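Local coordinates for ftsY (Mycoplasma mycoides, PDB 1ZU4), which is the SRP receptor FtsY, modelled as its NG domain, in which a helical bundle is joined to a domain of the P-loop NTPase clan, at residues 53-56 and 57-61; 81-84 and 85-89. One frame throughout, in Å; residues are numbered along the deposited sequence.

Contact 1: 53-56 and 57-61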
ATOM      1  N   MET A  53      -8.327 -11.249  13.024  1.00 15.75           N
ATOM      2  CA  MET A  53      -9.109 -10.017  12.785  1.00 15.43           C
ATOM      3  C   MET A  53     -10.615 -10.239  12.919  1.00 15.88           C
ATOM      4  O   MET A  53     -11.302  -9.397  13.476  1.00 16.83           O
ATOM      5  CB  MET A  53      -8.747  -9.429  11.416  1.00 14.49           C
ATOM      6  CG  MET A  53      -7.376  -8.628  11.425  1.00 16.64           C
ATOM      7  SD  MET A  53      -7.647  -7.092  12.409  1.00 19.64           S
ATOM      8  CE  MET A  53      -5.971  -6.389  12.452  1.00 15.73           C
ATOM      9  N   VAL A  54     -11.123 -11.358  12.396  1.00 15.65           N
ATOM     10  CA  VAL A  54     -12.533 -11.720  12.616  1.00 16.56           C
ATOM     11  C   VAL A  54     -12.826 -11.701  14.110  1.00 16.74           C
ATOM     12  O   VAL A  54     -13.778 -11.077  14.543  1.00 16.01           O
ATOM     13  CB  VAL A  54     -12.896 -13.110  12.026  1.00 16.25           C
ATOM     14  CG1 VAL A  54     -14.323 -13.551  12.405  1.00 16.76           C
ATOM     15  CG2 VAL A  54     -12.781 -13.048  10.518  1.00 17.54           C
ATOM     16  N   LEU A  55     -11.976 -12.375  14.885  1.00 17.07           N
ATOM     17  CA  LEU A  55     -12.131 -12.444  16.331  1.00 17.41           C
ATOM     18  C   LEU A  55     -12.087 -11.065  17.010  1.00 17.35           C
ATOM     19  O   LEU A  55     -12.922 -10.749  17.848  1.00 19.23           O
ATOM     20  CB  LEU A  55     -11.052 -13.367  16.903  1.00 18.46           C
ATOM     21  CG  LEU A  55     -10.983 -13.468  18.421  1.00 19.30           C
ATOM     22  CD1 LEU A  55     -12.041 -14.427  18.863  1.00 20.59           C
ATOM     23  CD2 LEU A  55      -9.598 -13.900  18.861  1.00 25.10           C
ATOM     24  N   LYS A  56     -11.111 -10.251  16.666  1.00 16.79           N
ATOM     25  CA  LYS A  56     -10.996  -8.900  17.231  1.00 17.47           C
ATOM     26  C   LYS A  56     -12.205  -8.006  16.867  1.00 16.79           C
ATOM     27  O   LYS A  56     -12.738  -7.311  17.719  1.00 17.31           O
ATOM     28  CB  LYS A  56      -9.671  -8.245  16.797  1.00 17.79           C
ATOM     29  CG  LYS A  56      -9.356  -6.952  17.566  1.00 21.14           C
ATOM     30  CD  LYS A  56      -8.075  -6.239  17.088  1.00 27.60           C
ATOM     31  CE  LYS A  56      -6.829  -6.807  17.760  1.00 32.37           C
ATOM     32  NZ  LYS A  56      -6.484  -8.127  17.155  1.00 34.90           N
ATOM     33  N   VAL A  57     -12.666  -8.059  15.620  1.00 15.71           N
ATOM     34  CA  VAL A  57     -13.805  -7.224  15.185  1.00 14.02           C
ATOM     35  C   VAL A  57     -15.117  -7.686  15.844  1.00 13.51           C
ATOM     36  O   VAL A  57     -15.889  -6.875  16.347  1.00 12.47           O
ATOM     37  CB  VAL A  57     -13.898  -7.160  13.637  1.00 13.23           C
ATOM     38  CG1 VAL A  57     -15.224  -6.504  13.179  1.00 12.21           C
ATOM     39  CG2 VAL A  57     -12.741  -6.326  13.091  1.00 14.78           C
ATOM     40  N   SER A  58     -15.372  -8.989  15.818  1.00 15.36           N
ATOM     41  CA  SER A  58     -16.554  -9.552  16.492  1.00 16.97           C
ATOM     42  C   SER A  58     -16.593  -9.169  17.969  1.00 18.61           C
ATOM     43  O   SER A  58     -17.656  -8.771  18.472  1.00 20.01           O
ATOM     44  CB  SER A  58     -16.573 -11.068  16.365  1.00 17.81           C
ATOM     45  OG  SER A  58     -17.831 -11.585  16.817  1.00 17.87           O
ATOM     46  N   ASN A  59     -15.458  -9.270  18.658  1.00 18.88           N
ATOM     47  CA  ASN A  59     -15.421  -8.920  20.103  1.00 19.79           C
ATOM     48  C   ASN A  59     -15.727  -7.464  20.373  1.00 18.94           C
ATOM     49  O   ASN A  59     -16.484  -7.148  21.282  1.00 18.78           O
ATOM     50  CB  ASN A  59     -14.099  -9.304  20.755  1.00 19.69           C
ATOM     51  CG  ASN A  59     -13.983 -10.788  20.988  1.00 23.13           C
ATOM     52  OD1 ASN A  59     -12.873 -11.314  21.142  1.00 26.28           O
ATOM     53  ND2 ASN A  59     -15.111 -11.484  20.981  1.00 22.02           N
ATOM     54  N   LEU A  60     -15.144  -6.581  19.562  1.00 18.72           N
ATOM     55  CA  LEU A  60     -15.499  -5.166  19.572  1.00 17.34           C
ATOM     56  C   LEU A  60     -16.986  -4.849  19.327  1.00 17.87           C
ATOM     57  O   LEU A  60     -17.574  -4.058  20.060  1.00 16.32           O
ATOM     58  CB  LEU A  60     -14.625  -4.416  18.575  1.00 17.86           C
ATOM     59  CG  LEU A  60     -13.216  -4.104  19.099  1.00 15.98           C
ATOM     60  CD1 LEU A  60     -12.339  -3.666  17.940  1.00 17.10           C
ATOM     61  CD2 LEU A  60     -13.257  -3.071  20.266  1.00 19.15           C
ATOM     62  N   VAL A  61     -17.581  -5.447  18.285  1.00 16.81           N
ATOM     63  CA  VAL A  61     -19.020  -5.278  18.023  1.00 16.41           C
ATOM     64  C   VAL A  61     -19.826  -5.817  19.242  1.00 17.35           C
ATOM     65  O   VAL A  61     -20.733  -5.169  19.739  1.00 17.27           O
ATOM     66  CB  VAL A  61     -19.478  -6.022  16.764  1.00 15.88           C
ATOM     67  CG1 VAL A  61     -21.022  -5.969  16.651  1.00 15.52           C
ATOM     68  CG2 VAL A  61     -18.851  -5.413  15.482  1.00 16.61           C
TER
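Asn-59 lies one helical turn beyond Leu-55 on the exposed side of helix 51-64, and its side chain folds back over the carbonyl of that residue. The backbone N of Asn-59 gives its hydrogen to Leu-55 O at 3.0 Å, with an N-H...O angle of 158°. Followed outward from this bond, CB of Asn-59 stands 3.5 Å from Leu-55 O, and CG comes in to 3.3 Å of the same oxygen. CG is turned to the side of the backbone N, opposite its own carbonyl carbon (chi1 -75°), which carries the amide back along the helix. At the tip, OD1 also lies 3.3 Å from Leu-55 O; both are acceptors, so this approach adds no bond and is probably mildly unfavourable. Asn-59 ND2 is farther, 3.9 Å from Leu-55 O. Leu-55 CD1 lies 3.9 Å from Asn-59 OD1 in van der Waals contact, the two side chains crossing at a slant.

In the next pair the residue folding back over a carbonyl is a leucine. Leu-60 N bonds to Lys-56 O, and Leu-60 CG lies 3.5 Å from that oxygen, while CD1 comes only loosely near Lys-56 CG. On the buried side, Val-57 CG2 packs 3.4 Å from Met-53 O, the acceptor of the Val-57 amide. Ser-58 donates its amide to Val-54 O, and its OG is hydrogen-bonded to Glu-41 of helix 34-46. Val-57 packs on Leu-44 of that helix and on Leu-78 of helix 71-87. The repeated i to i+4 bonding is that of a regular alpha helix, here an amphipathic member of the SRP54-type helical bundle.

Contact 2: 81-84 and 85-89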
ATOM      1  N   SER A  81     -15.821  -0.802  14.784  1.00 17.01           N
ATOM      2  CA  SER A  81     -14.960  -1.937  15.173  1.00 16.41           C
ATOM      3  C   SER A  81     -13.938  -2.309  14.111  1.00 16.91           C
ATOM      4  O   SER A  81     -12.868  -2.821  14.444  1.00 16.72           O
ATOM      5  CB  SER A  81     -15.789  -3.180  15.554  1.00 16.73           C
ATOM      6  OG  SER A  81     -16.749  -2.887  16.610  1.00 15.48           O
ATOM      7  N   LEU A  82     -14.272  -2.068  12.840  1.00 16.77           N
ATOM      8  CA  LEU A  82     -13.351  -2.341  11.721  1.00 16.36           C
ATOM      9  C   LEU A  82     -12.191  -1.360  11.791  1.00 16.27           C
ATOM     10  O   LEU A  82     -11.028  -1.761  11.755  1.00 16.94           O
ATOM     11  CB  LEU A  82     -14.071  -2.229  10.382  1.00 15.52           C
ATOM     12  CG  LEU A  82     -15.046  -3.375  10.037  1.00 15.42           C
ATOM     13  CD1 LEU A  82     -15.971  -2.940   8.919  1.00 14.77           C
ATOM     14  CD2 LEU A  82     -14.374  -4.748   9.692  1.00 15.73           C
ATOM     15  N   TYR A  83     -12.530  -0.077  11.905  1.00 15.43           N
ATOM     16  CA  TYR A  83     -11.557   0.973  12.081  1.00 16.31           C
ATOM     17  C   TYR A  83     -10.687   0.730  13.311  1.00 16.78           C
ATOM     18  O   TYR A  83      -9.440   0.874  13.247  1.00 17.20           O
ATOM     19  CB  TYR A  83     -12.300   2.317  12.186  1.00 16.79           C
ATOM     20  CG  TYR A  83     -11.447   3.436  12.644  1.00 19.97           C
ATOM     21  CD1 TYR A  83     -10.720   4.210  11.720  1.00 18.68           C
ATOM     22  CD2 TYR A  83     -11.332   3.717  13.999  1.00 20.01           C
ATOM     23  CE1 TYR A  83      -9.946   5.223  12.133  1.00 18.90           C
ATOM     24  CE2 TYR A  83     -10.512   4.714  14.433  1.00 22.50           C
ATOM     25  CZ  TYR A  83      -9.850   5.484  13.486  1.00 20.54           C
ATOM     26  OH  TYR A  83      -9.048   6.473  13.899  1.00 22.00           O
ATOM     27  N   GLN A  84     -11.315   0.424  14.456  1.00 16.46           N
ATOM     28  CA  GLN A  84     -10.538   0.154  15.711  1.00 17.33           C
ATOM     29  C   GLN A  84      -9.593  -1.065  15.643  1.00 17.41           C
ATOM     30  O   GLN A  84      -8.492  -1.071  16.237  1.00 16.28           O
ATOM     31  CB  GLN A  84     -11.470   0.089  16.932  1.00 17.23           C
ATOM     32  CG  GLN A  84     -12.124   1.447  17.170  1.00 20.55           C
ATOM     33  CD  GLN A  84     -12.907   1.526  18.464  1.00 24.43           C
ATOM     34  OE1 GLN A  84     -13.337   0.517  19.022  1.00 24.01           O
ATOM     35  NE2 GLN A  84     -13.119   2.743  18.924  1.00 26.45           N
ATOM     36  N   ALA A  85     -10.009  -2.083  14.886  1.00 18.71           N
ATOM     37  CA  ALA A  85      -9.221  -3.305  14.738  1.00 18.84           C
ATOM     38  C   ALA A  85      -7.891  -2.974  14.061  1.00 19.35           C
ATOM     39  O   ALA A  85      -6.830  -3.483  14.444  1.00 19.57           O
ATOM     40  CB  ALA A  85      -9.985  -4.322  13.935  1.00 19.87           C
ATOM     41  N   TYR A  86      -7.966  -2.116  13.058  1.00 18.82           N
ATOM     42  CA  TYR A  86      -6.790  -1.632  12.347  1.00 19.02           C
ATOM     43  C   TYR A  86      -5.982  -0.680  13.205  1.00 20.51           C
ATOM     44  O   TYR A  86      -4.757  -0.787  13.258  1.00 19.14           O
ATOM     45  CB  TYR A  86      -7.206  -0.921  11.062  1.00 18.00           C
ATOM     46  CG  TYR A  86      -6.061  -0.529  10.164  1.00 19.12           C
ATOM     47  CD1 TYR A  86      -5.649  -1.397   9.153  1.00 16.40           C
ATOM     48  CD2 TYR A  86      -5.351   0.683  10.353  1.00 15.43           C
ATOM     49  CE1 TYR A  86      -4.601  -1.080   8.313  1.00 14.72           C
ATOM     50  CE2 TYR A  86      -4.250   1.020   9.503  1.00 13.81           C
ATOM     51  CZ  TYR A  86      -3.915   0.124   8.478  1.00 15.33           C
ATOM     52  OH  TYR A  86      -2.886   0.355   7.606  1.00 16.37           O
ATOM     53  N   THR A  87      -6.653   0.258  13.865  1.00 21.80           N
ATOM     54  CA  THR A  87      -5.923   1.301  14.594  1.00 25.16           C
ATOM     55  C   THR A  87      -5.402   0.826  15.967  1.00 26.53           C
ATOM     56  O   THR A  87      -4.710   1.572  16.627  1.00 26.74           O
ATOM     57  CB  THR A  87      -6.786   2.579  14.785  1.00 24.90           C
ATOM     58  OG1 THR A  87      -8.015   2.205  15.416  1.00 28.08           O
ATOM     59  CG2 THR A  87      -7.103   3.239  13.463  1.00 26.16           C
ATOM     60  N   ASP A  88      -5.772  -0.385  16.404  1.00 28.93           N
ATOM     61  CA  ASP A  88      -5.226  -1.012  17.617  1.00 30.65           C
ATOM     62  C   ASP A  88      -3.783  -1.481  17.351  1.00 31.85           C
ATOM     63  O   ASP A  88      -3.526  -2.589  16.851  1.00 32.36           O
ATOM     64  CB  ASP A  88      -6.137  -2.171  18.093  1.00 31.07           C
ATOM     65  CG  ASP A  88      -5.544  -2.969  19.270  1.00 33.04           C
ATOM     66  OD1 ASP A  88      -4.940  -2.348  20.183  1.00 34.54           O
ATOM     67  OD2 ASP A  88      -5.686  -4.218  19.271  1.00 34.22           O
ATOM     68  N   ASN A  89      -2.841  -0.605  17.649  1.00 33.20           N
ATOM     69  CA  ASN A  89      -1.437  -0.863  17.389  1.00 34.59           C
ATOM     70  C   ASN A  89      -0.539   0.097  18.188  1.00 36.21           C
ATOM     71  O   ASN A  89      -0.995   1.102  18.746  1.00 36.31           O
ATOM     72  CB  ASN A  89      -1.133  -0.767  15.873  1.00 33.57           C
ATOM     73  CG  ASN A  89      -1.482   0.591  15.290  1.00 32.54           C
ATOM     74  OD1 ASN A  89      -0.961   1.628  15.740  1.00 27.06           O
ATOM     75  ND2 ASN A  89      -2.383   0.600  14.288  1.00 28.94           N
TER
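Ala-85 N donates to Ser-81 O, Tyr-86 N weakly to Leu-82 O and Thr-87 N to Tyr-83 O, before the helix gives way at Asp-88, the first residue to leave helical angles, whose N makes a weak bond to Gln-84 O. Thr-87 grips the Tyr-83 carbonyl twice: its N lies in the carbonyl plane at 2.9 Å from Tyr-83 O, and its OG1 donates to the same Tyr-83 O, also at 2.9 Å, from above that plane. The hydroxyl reaches back because OG1 sits between the backbone N and carbonyl carbon (chi1 55°). The same rotation places the methyl CG2 over one face of the Tyr-83 ring, 3.8 Å from its centroid and 20° off the normal, a CH-pi contact. CG2 is displaced toward the phenolic end, with Tyr-83 CZ 3.5 Å away. Tyr-83 also touches Ile-301 and Asp-302 of helix 301-308.

Beyond the last turn, Asn-89 ND2 donates to Tyr-86 O at 2.9 Å, on a lone pair; Lys-277 NZ bonds to that oxygen too, and to Asp-88 O. Side-chain donors thus serve carbonyls near the C-terminal end of an alpha helix, where the helical bundle abuts helices 272-280 and 301-308.

Neither contact closes a long loop: each joins successive turns of one helix, and they follow in series without nesting or crossing. From the N terminus, the chain passes through contact 1 in helix 51-64 and enters helix 71-87, whose last turns, with the start of the following loop, hold contact 2. The two helices pack at a slant, the second heading broadly back, with contact centres about 10 Å apart. Val-57 CG2 meets Ala-85 CB at 3.5 Å, and Leu-60 packs on Ser-81; just past helix 71-87, Lys-56 CE approaches Asp-88 OD2 at 3.2 Å. Both also reach Leu-274, through Met-53 and through Leu-82 and Tyr-86, so the pair meets helix 272-280 of the GTPase family region.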